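PDB 3WAJ: transmembrane oligosaccharyl transferase from Archaeoglobus fulgidus, which belongs to the STT3/AglB family of membrane proteins, with a helical GT-C-clan N-terminal region followed by a globular C-terminal part. Local coordinates for residues Ile548-Asp552 and Ala621-Trp625; Ala120-Tyr125 and Ala140-Ala145; Phe82-Leu86 and Leu210-Ser214; Tyr520-Tyr524 and Glu558-Met564. One frame throughout, in Å; residues are numbered along the deposited sequence.

How the contacts relate
Contact 3 opens first, at 82-86, and closes a long loop at 210-214. Contact 2 lies wholly within that loop and closes a short one, joining helices 121-131 and 134-144. Both belong to the helical N-terminal region. The chain then runs on to the globular part, where contacts 4 and 1 cross. Contact 4 opens at 520-524 and contact 1 at 548-552; contact 4 closes at 558-564 and contact 1 at 621-625. Contact 4 ties helix 517-524 to the end of helix 554-561, and contact 1 ties the loop after strand 546-548 to helix 619-627. The zinc ion lies about 10 Å from the side chain of W551 and about 12 Å from that of S214.

Contact 1 (Ile548-Asp552 and Ala621-Trp625); sequences ISWWD and AMAVW
M622 lays its side chain over one face of the W550 indole. Its CB comes first, 4.0 Å from W550 CZ3 near the outer rim. CG then sits almost straight above the six-membered ring, 3.2 Å from its centroid and only 6° off the normal. This is a CH-pi contact. SD continues inward along the indole, 3.5 Å from W550 CE3, and meets the ring obliquely as a Met-aromatic contact. The chain bends at chi3 (-68°), which turns the terminal CE away from the indole.

The opposite face of W550 is covered by the next residue in sequence, with W551 CD1 3.3 Å above its plane. The indole is therefore held flat between a methionine and a second tryptophan. W625 closes the group from helix 619-627. The outer edge of W550 points at the face of W625 in an offset edge-to-face pair, with CH2 3.7 Å from W625 CD1. W551 turns its own edge to the same W625 ring, centroids 5.5 Å apart and planes at 68°. W550, W551 and W625 thus make an aromatic cluster.

W550, W551 and D552 begin the WWDYG sequence that marks the STT3/AglB family. Just before it, I548 ends strand 546-548 and pairs through its backbone with Y607 and V609 of strand 605-611. M614 of helix 612-615 touches both W550 and M622. A584 and S585 of helix 584-588 also pack on W550, and D552 forms a salt bridge with K618, just ahead of helix 619-627.

Contact 2 (Ala120-Tyr125 and Ala140-Ala145); sequences AILPVY and AAFLIA
This contact is the packing face of a helical hairpin in the STT3-type N-terminal region. Helices 121-131 and 134-144 follow one another in the chain and fold back on each other. Their local axes approach to 8.6 Å, with 135° between their directions. The interface is apolar and buried, and no hydrogen bond crosses it.

The backbones come close at A141, whose small side chain is consistent with this: the CA atoms of I121 and A141 are 4.7 Å apart. I121 CG1 lies 3.7 Å from A141 CB. The tip of I121 reaches farther than its CB direction suggests. Its chi2 of 52° bends CD1 over the last turn of helix 134-144. There CD1 touches I144 CG2 at 3.7 Å and also meets A145 CB.

V124, about one turn further along helix 121-131, divides its two branches. CG1 rests 3.8 Å from A140 CB. CG2 turns to I144, 4.0 Å from I144 CG1. I144 answers with both of its branches, since its CG2 touches I121 and V124 alike. The I121 and I144 side chains lie alongside, running opposite ways.

Other helices surround the pair. A436 of helix 429-446 packs on I144, and A20 and S24 of helix 19-30 pack on A145. The closest approach between the two segments involves the backbone: I121 CD1 comes to 3.2 Å from A141 O.

Contact 3 (Phe82-Leu86 and Leu210-Ser214); sequences FGPFL and LYVLS
Two torsions set F85 against S214. F85 has chi1 172°, with CG opposite the backbone N, and its ring is swung alongside the end of helix 199-214. S214 has chi1 -60°, which turns OG back along its own helix, where it donates a hydrogen bond to L210 O at 2.9 Å. The contact is a meeting of helix ends in the GT-C-clan transmembrane region. The N terminus of helix 84-96 faces the C terminus of helix 199-214, and G83 is the N-cap residue.

The main link is a backbone bond. F85 N donates to L213 O over 2.9 Å, nearly straight at 167°. The donor lies well above the carbonyl plane. F85 N is in the first helical turn, where amides lack a helical carbonyl to pair with, and an L213 carbonyl from a last turn supplies one. The two helix ends would probably polarise this bond favourably. G83 has no side chain, and its CA comes within 3.3 Å of the same L213 O as a CA-H...O contact. The P84 ring crosses L213, with CG 3.9 Å from L213 CD2.

Water extends the link. One water takes the G83 N-H and lies near S214 O. A second accepts from L86 N and donates to S214 O at 2.9 Å.

W165 and W169 of helix 163-181 meet the F85 ring edge-to-face. F264 packs on both P84 and L213. Between the two segments, F85 CD1 lies obliquely beside S214 OG at 3.2 Å.

Contact 4 (Tyr520-Tyr524 and Glu558-Met564); sequences YDEYY and EAVAHRM
A histidine-carboxylate bond and an aromatic stack join helix 517-524 to the end of helix 554-561 in the AglB core region. H562 is at the centre. It leaves the helix with a positive phi (47°), and its ring reaches across to both D521 and Y524. ND1 donates to D521 OD2 at 2.8 Å, with the acceptor in the imidazole plane but approached from above the carboxylate plane. Y524 stacks face-to-face on H562, centroids 3.9 Å apart and planes at 30°. A water joins H562 NE2, 2.7 Å away, to A559 O. The ring is thus fixed at both nitrogens and on one face.

R563 folds over Y520. Its CD lies over the Y520 face as a CH-pi contact, and the guanidinium runs nearly parallel to the ring, 12° apart. R563 NH1 donates to H562 O at 2.8 Å. M564 CE comes to the edge of Y523, 3.7 Å from CD1.

Y545 joins these side chains, receiving a bond from R563 NE at its OH and giving its N-H to Y520 OH. R53 of helix 47-60 forms a salt bridge with E558 and a cation-pi contact with Y524. Beyond the histidine, M564 pairs through its backbone with V547 of strand 546-548.

Contact 1 (Ile548-Asp552 and Ala621-Trp625)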
loop_
_atom_site.group_PDB
_atom_site.type_symbol
_atom_site.label_atom_id
_atom_site.label_comp_id
_atom_site.label_asym_id
_atom_site.label_seq_id
_atom_site.Cartn_x
_atom_site.Cartn_y
_atom_site.Cartn_z
ATOM N N ILE A 548 -0.169 5.439 -17.765
ATOM C CA ILE A 548 0.678 6.117 -16.801
ATOM C C ILE A 548 -0.110 6.945 -15.774
ATOM O O ILE A 548 -0.996 7.729 -16.102
ATOM C CB ILE A 548 1.767 6.968 -17.490
ATOM C CG1 ILE A 548 2.844 7.358 -16.477
ATOM C CG2 ILE A 548 1.174 8.199 -18.142
ATOM C CD1 ILE A 548 4.199 7.598 -17.110
ATOM N N SER A 549 0.245 6.769 -14.511
ATOM C CA SER A 549 -0.428 7.443 -13.417
ATOM C C SER A 549 0.501 7.320 -12.212
ATOM O O SER A 549 1.520 6.652 -12.287
ATOM C CB SER A 549 -1.775 6.761 -13.143
ATOM O OG SER A 549 -2.423 7.363 -12.035
ATOM N N TRP A 550 0.166 7.950 -11.099
ATOM C CA TRP A 550 1.019 7.846 -9.921
ATOM C C TRP A 550 1.063 6.375 -9.457
ATOM O O TRP A 550 0.163 5.591 -9.792
ATOM C CB TRP A 550 0.507 8.789 -8.817
ATOM C CG TRP A 550 1.453 8.994 -7.658
ATOM C CD1 TRP A 550 1.118 9.017 -6.337
ATOM C CD2 TRP A 550 2.880 9.206 -7.712
ATOM N NE1 TRP A 550 2.235 9.228 -5.567
ATOM C CE2 TRP A 550 3.330 9.345 -6.381
ATOM C CE3 TRP A 550 3.818 9.285 -8.753
ATOM C CZ2 TRP A 550 4.679 9.568 -6.058
ATOM C CZ3 TRP A 550 5.155 9.497 -8.432
ATOM C CH2 TRP A 550 5.572 9.640 -7.096
ATOM N N TRP A 551 2.094 5.987 -8.707
ATOM C CA TRP A 551 2.301 4.561 -8.425
ATOM C C TRP A 551 1.238 3.954 -7.506
ATOM O O TRP A 551 0.970 2.755 -7.591
ATOM C CB TRP A 551 3.701 4.306 -7.869
ATOM C CG TRP A 551 4.020 5.008 -6.576
ATOM C CD1 TRP A 551 4.616 6.230 -6.436
ATOM C CD2 TRP A 551 3.812 4.510 -5.239
ATOM N NE1 TRP A 551 4.781 6.531 -5.102
ATOM C CE2 TRP A 551 4.290 5.500 -4.345
ATOM C CE3 TRP A 551 3.256 3.334 -4.714
ATOM C CZ2 TRP A 551 4.245 5.344 -2.948
ATOM C CZ3 TRP A 551 3.203 3.179 -3.325
ATOM C CH2 TRP A 551 3.698 4.182 -2.457
ATOM N N ASP A 552 0.640 4.783 -6.645
ATOM C CA ASP A 552 -0.444 4.363 -5.740
ATOM C C ASP A 552 -1.544 3.567 -6.434
ATOM O O ASP A 552 -2.096 2.628 -5.857
ATOM C CB ASP A 552 -1.120 5.602 -5.117
ATOM C CG ASP A 552 -0.229 6.334 -4.172
ATOM O OD1 ASP A 552 0.955 5.946 -3.998
ATOM O OD2 ASP A 552 -0.722 7.314 -3.600
ATOM N N ALA A 621 5.151 14.724 -3.157
ATOM C CA ALA A 621 5.707 13.383 -3.196
ATOM C C ALA A 621 6.266 13.027 -4.579
ATOM O O ALA A 621 7.316 12.372 -4.683
ATOM C CB ALA A 621 4.657 12.379 -2.772
ATOM N N MET A 622 5.567 13.426 -5.643
ATOM C CA MET A 622 6.067 13.141 -6.993
ATOM C C MET A 622 7.353 13.927 -7.253
ATOM O O MET A 622 8.315 13.414 -7.842
ATOM C CB MET A 622 5.002 13.430 -8.066
ATOM C CG MET A 622 3.726 12.595 -7.915
ATOM S SD MET A 622 2.674 12.561 -9.376
ATOM C CE MET A 622 2.091 14.262 -9.421
ATOM N N ALA A 623 7.360 15.176 -6.790
ATOM C CA ALA A 623 8.538 16.031 -6.911
ATOM C C ALA A 623 9.727 15.441 -6.173
ATOM O O ALA A 623 10.831 15.385 -6.728
ATOM C CB ALA A 623 8.250 17.441 -6.416
ATOM N N VAL A 624 9.514 15.005 -4.928
ATOM C CA VAL A 624 10.596 14.393 -4.149
ATOM C C VAL A 624 11.218 13.206 -4.883
ATOM O O VAL A 624 12.426 13.193 -5.097
ATOM C CB VAL A 624 10.170 14.004 -2.722
ATOM C CG1 VAL A 624 11.341 13.325 -1.970
ATOM C CG2 VAL A 624 9.709 15.239 -1.963
ATOM N N TRP A 625 10.404 12.241 -5.305
ATOM C CA TRP A 625 10.921 11.103 -6.074
ATOM C C TRP A 625 11.665 11.542 -7.343
ATOM O O TRP A 625 12.710 10.982 -7.688
ATOM C CB TRP A 625 9.782 10.151 -6.476
ATOM C CG TRP A 625 9.292 9.217 -5.395
ATOM C CD1 TRP A 625 8.243 9.431 -4.535
ATOM C CD2 TRP A 625 9.811 7.916 -5.075
ATOM N NE1 TRP A 625 8.088 8.350 -3.701
ATOM C CE2 TRP A 625 9.032 7.407 -4.009
ATOM C CE3 TRP A 625 10.855 7.134 -5.585
ATOM C CZ2 TRP A 625 9.268 6.139 -3.441
ATOM C CZ3 TRP A 625 11.092 5.872 -5.018
ATOM C CH2 TRP A 625 10.300 5.392 -3.961
#

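Contact 2 (Ala120-Tyr125 and Ala140-Ala145)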
loop_
_atom_site.group_PDB
_atom_site.type_symbol
_atom_site.label_atom_id
_atom_site.label_comp_id
_atom_site.label_asym_id
_atom_site.label_seq_id
_atom_site.Cartn_x
_atom_site.Cartn_y
_atom_site.Cartn_z
ATOM N N ALA A 120 -8.213 -15.617 15.019
ATOM C CA ALA A 120 -6.958 -15.335 15.736
ATOM C C ALA A 120 -7.081 -15.674 17.216
ATOM O O ALA A 120 -6.072 -15.770 17.927
ATOM C CB ALA A 120 -6.528 -13.888 15.549
ATOM N N ILE A 121 -8.326 -15.832 17.668
ATOM C CA ILE A 121 -8.617 -16.324 19.010
ATOM C C ILE A 121 -7.841 -17.621 19.276
ATOM O O ILE A 121 -7.145 -17.737 20.289
ATOM C CB ILE A 121 -10.140 -16.537 19.205
ATOM C CG1 ILE A 121 -10.781 -15.309 19.858
ATOM C CG2 ILE A 121 -10.431 -17.755 20.068
ATOM C CD1 ILE A 121 -10.478 -14.010 19.170
ATOM N N LEU A 122 -7.932 -18.573 18.348
ATOM C CA LEU A 122 -7.306 -19.890 18.525
ATOM C C LEU A 122 -5.776 -19.864 18.806
ATOM O O LEU A 122 -5.337 -20.354 19.853
ATOM C CB LEU A 122 -7.686 -20.851 17.384
ATOM C CG LEU A 122 -9.172 -20.868 17.009
ATOM C CD1 LEU A 122 -9.489 -21.965 15.990
ATOM C CD2 LEU A 122 -10.043 -21.016 18.246
ATOM N N PRO A 123 -4.968 -19.269 17.903
ATOM C CA PRO A 123 -3.525 -19.269 18.190
ATOM C C PRO A 123 -3.169 -18.475 19.444
ATOM O O PRO A 123 -2.205 -18.846 20.120
ATOM C CB PRO A 123 -2.908 -18.576 16.968
ATOM C CG PRO A 123 -3.992 -18.504 15.950
ATOM C CD PRO A 123 -5.285 -18.513 16.679
ATOM N N VAL A 124 -3.905 -17.399 19.737
ATOM C CA VAL A 124 -3.591 -16.594 20.917
ATOM C C VAL A 124 -3.879 -17.379 22.193
ATOM O O VAL A 124 -2.973 -17.589 22.997
ATOM C CB VAL A 124 -4.311 -15.242 20.937
ATOM C CG1 VAL A 124 -4.079 -14.550 22.272
ATOM C CG2 VAL A 124 -3.805 -14.365 19.809
ATOM N N TYR A 125 -5.127 -17.818 22.356
ATOM C CA TYR A 125 -5.487 -18.706 23.450
ATOM C C TYR A 125 -4.431 -19.786 23.596
ATOM O O TYR A 125 -3.838 -19.925 24.662
ATOM C CB TYR A 125 -6.861 -19.362 23.233
ATOM C CG TYR A 125 -7.153 -20.422 24.273
ATOM C CD1 TYR A 125 -7.762 -20.089 25.478
ATOM C CD2 TYR A 125 -6.795 -21.752 24.067
ATOM C CE1 TYR A 125 -8.010 -21.054 26.455
ATOM C CE2 TYR A 125 -7.038 -22.722 25.031
ATOM C CZ TYR A 125 -7.647 -22.367 26.223
ATOM O OH TYR A 125 -7.892 -23.327 27.179
ATOM N N ALA A 140 -7.040 -13.376 27.156
ATOM C CA ALA A 140 -6.208 -13.207 25.974
ATOM C C ALA A 140 -7.037 -13.177 24.704
ATOM O O ALA A 140 -6.966 -12.222 23.927
ATOM C CB ALA A 140 -5.197 -14.320 25.901
ATOM N N ALA A 141 -7.810 -14.238 24.497
ATOM C CA ALA A 141 -8.632 -14.362 23.304
ATOM C C ALA A 141 -9.635 -13.219 23.204
ATOM O O ALA A 141 -10.062 -12.857 22.108
ATOM C CB ALA A 141 -9.340 -15.692 23.294
ATOM N N PHE A 142 -10.006 -12.654 24.350
ATOM C CA PHE A 142 -10.943 -11.534 24.375
ATOM C C PHE A 142 -10.252 -10.233 23.978
ATOM O O PHE A 142 -10.840 -9.382 23.317
ATOM C CB PHE A 142 -11.591 -11.395 25.761
ATOM C CG PHE A 142 -12.557 -10.240 25.873
ATOM C CD1 PHE A 142 -13.921 -10.439 25.712
ATOM C CD2 PHE A 142 -12.101 -8.958 26.151
ATOM C CE1 PHE A 142 -14.809 -9.377 25.814
ATOM C CE2 PHE A 142 -12.977 -7.899 26.243
ATOM C CZ PHE A 142 -14.335 -8.106 26.081
ATOM N N LEU A 143 -9.006 -10.076 24.402
ATOM C CA LEU A 143 -8.267 -8.849 24.136
ATOM C C LEU A 143 -7.856 -8.710 22.675
ATOM O O LEU A 143 -7.895 -7.610 22.116
ATOM C CB LEU A 143 -7.053 -8.743 25.059
ATOM C CG LEU A 143 -7.420 -8.449 26.513
ATOM C CD1 LEU A 143 -6.174 -8.291 27.348
ATOM C CD2 LEU A 143 -8.276 -7.195 26.584
ATOM N N ILE A 144 -7.476 -9.821 22.049
ATOM C CA ILE A 144 -7.075 -9.787 20.642
ATOM C C ILE A 144 -8.295 -9.531 19.762
ATOM O O ILE A 144 -8.181 -8.974 18.670
ATOM C CB ILE A 144 -6.335 -11.086 20.215
ATOM C CG1 ILE A 144 -5.557 -10.876 18.905
ATOM C CG2 ILE A 144 -7.295 -12.283 20.140
ATOM C CD1 ILE A 144 -4.427 -9.854 19.011
ATOM N N ALA A 145 -9.469 -9.913 20.262
ATOM C CA ALA A 145 -10.713 -9.704 19.532
ATOM C C ALA A 145 -11.107 -8.225 19.460
ATOM O O ALA A 145 -11.942 -7.844 18.646
ATOM C CB ALA A 145 -11.839 -10.536 20.139
#

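Contact 3 (Phe82-Leu86 and Leu210-Ser214)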
loop_
_atom_site.group_PDB
_atom_site.type_symbol
_atom_site.label_atom_id
_atom_site.label_comp_id
_atom_site.label_asym_id
_atom_site.label_seq_id
_atom_site.Cartn_x
_atom_site.Cartn_y
_atom_site.Cartn_z
ATOM N N PHE A 82 3.844 -11.694 -3.439
ATOM C CA PHE A 82 2.660 -12.122 -2.674
ATOM C C PHE A 82 2.608 -13.631 -2.574
ATOM O O PHE A 82 2.686 -14.330 -3.586
ATOM C CB PHE A 82 1.365 -11.610 -3.312
ATOM C CG PHE A 82 1.046 -10.185 -2.978
ATOM C CD1 PHE A 82 2.016 -9.344 -2.416
ATOM C CD2 PHE A 82 -0.230 -9.681 -3.202
ATOM C CE1 PHE A 82 1.717 -8.003 -2.109
ATOM C CE2 PHE A 82 -0.544 -8.346 -2.892
ATOM C CZ PHE A 82 0.431 -7.508 -2.345
ATOM N N GLY A 83 2.479 -14.128 -1.352
ATOM C CA GLY A 83 2.658 -15.543 -1.082
ATOM C C GLY A 83 1.547 -16.467 -1.544
ATOM O O GLY A 83 0.401 -16.043 -1.732
ATOM N N PRO A 84 1.885 -17.758 -1.715
ATOM C CA PRO A 84 0.880 -18.739 -2.126
ATOM C C PRO A 84 -0.191 -19.007 -1.077
ATOM O O PRO A 84 -1.284 -19.398 -1.485
ATOM C CB PRO A 84 1.702 -20.010 -2.398
ATOM C CG PRO A 84 3.033 -19.795 -1.695
ATOM C CD PRO A 84 3.255 -18.313 -1.728
ATOM N N PHE A 85 0.071 -18.809 0.214
ATOM C CA PHE A 85 -0.980 -19.114 1.189
ATOM C C PHE A 85 -2.310 -18.429 0.867
ATOM O O PHE A 85 -3.356 -19.080 0.734
ATOM C CB PHE A 85 -0.594 -18.793 2.637
ATOM C CG PHE A 85 -1.763 -18.927 3.584
ATOM C CD1 PHE A 85 -2.422 -17.806 4.061
ATOM C CD2 PHE A 85 -2.249 -20.186 3.936
ATOM C CE1 PHE A 85 -3.533 -17.927 4.898
ATOM C CE2 PHE A 85 -3.357 -20.323 4.786
ATOM C CZ PHE A 85 -4.003 -19.189 5.268
ATOM N N LEU A 86 -2.274 -17.104 0.746
ATOM C CA LEU A 86 -3.507 -16.339 0.543
ATOM C C LEU A 86 -3.991 -16.504 -0.885
ATOM O O LEU A 86 -5.194 -16.554 -1.118
ATOM C CB LEU A 86 -3.295 -14.855 0.849
ATOM C CG LEU A 86 -4.380 -14.062 1.592
ATOM C CD1 LEU A 86 -4.327 -12.567 1.218
ATOM C CD2 LEU A 86 -5.777 -14.635 1.401
ATOM N N LEU A 210 3.479 -22.401 6.828
ATOM C CA LEU A 210 2.368 -21.559 6.375
ATOM C C LEU A 210 2.707 -20.087 6.563
ATOM O O LEU A 210 2.349 -19.244 5.730
ATOM C CB LEU A 210 1.067 -21.931 7.077
ATOM C CG LEU A 210 0.547 -23.303 6.659
ATOM C CD1 LEU A 210 -0.778 -23.634 7.318
ATOM C CD2 LEU A 210 0.419 -23.377 5.150
ATOM N N TYR A 211 3.437 -19.787 7.636
ATOM C CA TYR A 211 3.929 -18.426 7.872
ATOM C C TYR A 211 4.782 -17.908 6.694
ATOM O O TYR A 211 4.484 -16.863 6.113
ATOM C CB TYR A 211 4.686 -18.361 9.210
ATOM C CG TYR A 211 5.189 -16.987 9.582
ATOM C CD1 TYR A 211 4.417 -15.859 9.355
ATOM C CD2 TYR A 211 6.429 -16.818 10.169
ATOM C CE1 TYR A 211 4.876 -14.599 9.689
ATOM C CE2 TYR A 211 6.895 -15.556 10.511
ATOM C CZ TYR A 211 6.113 -14.454 10.266
ATOM O OH TYR A 211 6.565 -13.196 10.596
ATOM N N VAL A 212 5.824 -18.647 6.320
ATOM C CA VAL A 212 6.657 -18.253 5.176
ATOM C C VAL A 212 5.842 -18.246 3.882
ATOM O O VAL A 212 6.096 -17.453 2.983
ATOM C CB VAL A 212 7.897 -19.183 5.015
ATOM C CG1 VAL A 212 8.863 -18.631 3.965
ATOM C CG2 VAL A 212 8.625 -19.374 6.347
ATOM N N LEU A 213 4.849 -19.123 3.783
ATOM C CA LEU A 213 4.038 -19.179 2.560
ATOM C C LEU A 213 3.035 -18.016 2.503
ATOM O O LEU A 213 2.470 -17.725 1.448
ATOM C CB LEU A 213 3.354 -20.545 2.394
ATOM C CG LEU A 213 4.265 -21.752 2.138
ATOM C CD1 LEU A 213 3.475 -23.014 1.753
ATOM C CD2 LEU A 213 5.294 -21.424 1.067
ATOM N N SER A 214 2.826 -17.346 3.636
ATOM C CA SER A 214 1.979 -16.147 3.667
ATOM C C SER A 214 2.802 -14.908 3.380
ATOM O O SER A 214 2.308 -13.925 2.834
ATOM C CB SER A 214 1.299 -15.976 5.025
ATOM O OG SER A 214 0.475 -17.070 5.324
HETATM O O HOH W 1 3.140 -12.380 0.751
HETATM O O HOH W 2 0.092 -15.081 1.311
#

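Contact 4 (Tyr520-Tyr524 and Glu558-Met564)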
loop_
_atom_site.group_PDB
_atom_site.type_symbol
_atom_site.label_atom_id
_atom_site.label_comp_id
_atom_site.label_asym_id
_atom_site.label_seq_id
_atom_site.Cartn_x
_atom_site.Cartn_y
_atom_site.Cartn_z
ATOM N N TYR A 520 -6.598 -7.967 -23.737
ATOM C CA TYR A 520 -6.283 -7.692 -22.339
ATOM C C TYR A 520 -7.005 -8.682 -21.425
ATOM O O TYR A 520 -6.396 -9.225 -20.505
ATOM C CB TYR A 520 -6.602 -6.226 -21.984
ATOM C CG TYR A 520 -5.611 -5.270 -22.609
ATOM C CD1 TYR A 520 -4.287 -5.245 -22.180
ATOM C CD2 TYR A 520 -5.983 -4.412 -23.631
ATOM C CE1 TYR A 520 -3.359 -4.385 -22.743
ATOM C CE2 TYR A 520 -5.055 -3.538 -24.214
ATOM C CZ TYR A 520 -3.749 -3.540 -23.763
ATOM O OH TYR A 520 -2.823 -2.692 -24.325
ATOM N N ASP A 521 -8.286 -8.950 -21.692
ATOM C CA ASP A 521 -9.031 -9.921 -20.877
ATOM C C ASP A 521 -8.488 -11.344 -20.948
ATOM O O ASP A 521 -8.375 -12.003 -19.915
ATOM C CB ASP A 521 -10.539 -9.868 -21.166
ATOM C CG ASP A 521 -11.206 -8.594 -20.614
ATOM O OD1 ASP A 521 -12.421 -8.427 -20.824
ATOM O OD2 ASP A 521 -10.529 -7.773 -19.965
ATOM N N GLU A 522 -8.129 -11.821 -22.141
ATOM C CA GLU A 522 -7.495 -13.154 -22.253
ATOM C C GLU A 522 -6.164 -13.186 -21.525
ATOM O O GLU A 522 -5.871 -14.116 -20.775
ATOM C CB GLU A 522 -7.169 -13.519 -23.704
ATOM C CG GLU A 522 -8.283 -13.447 -24.695
ATOM C CD GLU A 522 -7.748 -13.368 -26.106
ATOM O OE1 GLU A 522 -6.616 -12.861 -26.268
ATOM O OE2 GLU A 522 -8.439 -13.821 -27.040
ATOM N N TYR A 523 -5.339 -12.174 -21.797
ATOM C CA TYR A 523 -3.950 -12.169 -21.340
ATOM C C TYR A 523 -3.906 -12.104 -19.816
ATOM O O TYR A 523 -3.099 -12.773 -19.177
ATOM C CB TYR A 523 -3.167 -11.002 -21.982
ATOM C CG TYR A 523 -1.671 -11.128 -21.825
ATOM C CD1 TYR A 523 -0.924 -10.077 -21.339
ATOM C CD2 TYR A 523 -1.012 -12.314 -22.144
ATOM C CE1 TYR A 523 0.454 -10.180 -21.194
ATOM C CE2 TYR A 523 0.357 -12.441 -21.988
ATOM C CZ TYR A 523 1.087 -11.366 -21.520
ATOM O OH TYR A 523 2.453 -11.467 -21.355
ATOM N N TYR A 524 -4.813 -11.312 -19.250
ATOM C CA TYR A 524 -5.009 -11.204 -17.807
ATOM C C TYR A 524 -5.075 -12.572 -17.127
ATOM O O TYR A 524 -4.624 -12.722 -15.988
ATOM C CB TYR A 524 -6.318 -10.443 -17.564
ATOM C CG TYR A 524 -6.543 -9.940 -16.159
ATOM C CD1 TYR A 524 -7.380 -10.626 -15.287
ATOM C CD2 TYR A 524 -5.930 -8.773 -15.711
ATOM C CE1 TYR A 524 -7.605 -10.174 -14.010
ATOM C CE2 TYR A 524 -6.141 -8.308 -14.419
ATOM C CZ TYR A 524 -6.986 -9.014 -13.575
ATOM O OH TYR A 524 -7.227 -8.578 -12.291
ATOM N N GLU A 558 -4.833 -2.076 -12.992
ATOM C CA GLU A 558 -4.752 -3.460 -13.436
ATOM C C GLU A 558 -5.999 -4.291 -13.098
ATOM O O GLU A 558 -6.536 -4.973 -13.958
ATOM C CB GLU A 558 -3.529 -4.125 -12.820
ATOM C CG GLU A 558 -3.390 -5.586 -13.200
ATOM C CD GLU A 558 -2.055 -6.166 -12.719
ATOM O OE1 GLU A 558 -1.379 -5.499 -11.896
ATOM O OE2 GLU A 558 -1.687 -7.276 -13.161
ATOM N N ALA A 559 -6.448 -4.250 -11.845
ATOM C CA ALA A 559 -7.569 -5.091 -11.437
ATOM C C ALA A 559 -8.926 -4.599 -11.962
ATOM O O ALA A 559 -9.821 -5.403 -12.181
ATOM C CB ALA A 559 -7.597 -5.269 -9.917
ATOM N N VAL A 560 -9.070 -3.295 -12.191
ATOM C CA VAL A 560 -10.370 -2.756 -12.582
ATOM C C VAL A 560 -10.447 -2.390 -14.060
ATOM O O VAL A 560 -11.422 -2.701 -14.735
ATOM C CB VAL A 560 -10.810 -1.554 -11.699
ATOM C CG1 VAL A 560 -12.180 -1.046 -12.141
ATOM C CG2 VAL A 560 -10.860 -1.961 -10.222
ATOM N N ALA A 561 -9.422 -1.725 -14.565
ATOM C CA ALA A 561 -9.402 -1.359 -15.974
ATOM C C ALA A 561 -8.921 -2.503 -16.870
ATOM O O ALA A 561 -9.112 -2.449 -18.087
ATOM C CB ALA A 561 -8.546 -0.123 -16.192
ATOM N N HIS A 562 -8.294 -3.521 -16.272
ATOM C CA HIS A 562 -7.567 -4.543 -17.040
ATOM C C HIS A 562 -6.664 -3.878 -18.092
ATOM O O HIS A 562 -6.637 -4.300 -19.249
ATOM C CB HIS A 562 -8.530 -5.530 -17.735
ATOM C CG HIS A 562 -9.159 -6.534 -16.817
ATOM N ND1 HIS A 562 -10.071 -7.472 -17.254
ATOM C CD2 HIS A 562 -9.018 -6.745 -15.484
ATOM C CE1 HIS A 562 -10.457 -8.221 -16.236
ATOM N NE2 HIS A 562 -9.829 -7.800 -15.151
ATOM N N ARG A 563 -5.959 -2.821 -17.691
ATOM C CA ARG A 563 -4.926 -2.213 -18.532
ATOM C C ARG A 563 -3.591 -2.278 -17.809
ATOM O O ARG A 563 -3.532 -2.699 -16.662
ATOM C CB ARG A 563 -5.294 -0.777 -18.935
ATOM C CG ARG A 563 -6.509 -0.718 -19.862
ATOM C CD ARG A 563 -6.341 -1.589 -21.135
ATOM N NE ARG A 563 -7.523 -1.512 -22.009
ATOM C CZ ARG A 563 -8.580 -2.323 -21.931
ATOM N NH1 ARG A 563 -8.599 -3.300 -21.033
ATOM N NH2 ARG A 563 -9.613 -2.162 -22.756
ATOM N N MET A 564 -2.513 -1.871 -18.465
ATOM C CA MET A 564 -1.197 -2.106 -17.882
ATOM C C MET A 564 -0.538 -0.826 -17.381
ATOM O O MET A 564 -0.133 0.017 -18.175
ATOM C CB MET A 564 -0.296 -2.818 -18.893
ATOM C CG MET A 564 -0.913 -4.083 -19.479
ATOM S SD MET A 564 0.176 -4.780 -20.741
ATOM C CE MET A 564 -0.481 -6.454 -20.915
HETATM O O HOH W 3 -10.736 -5.614 -21.101
HETATM O O HOH W 4 -10.497 -8.159 -12.588
#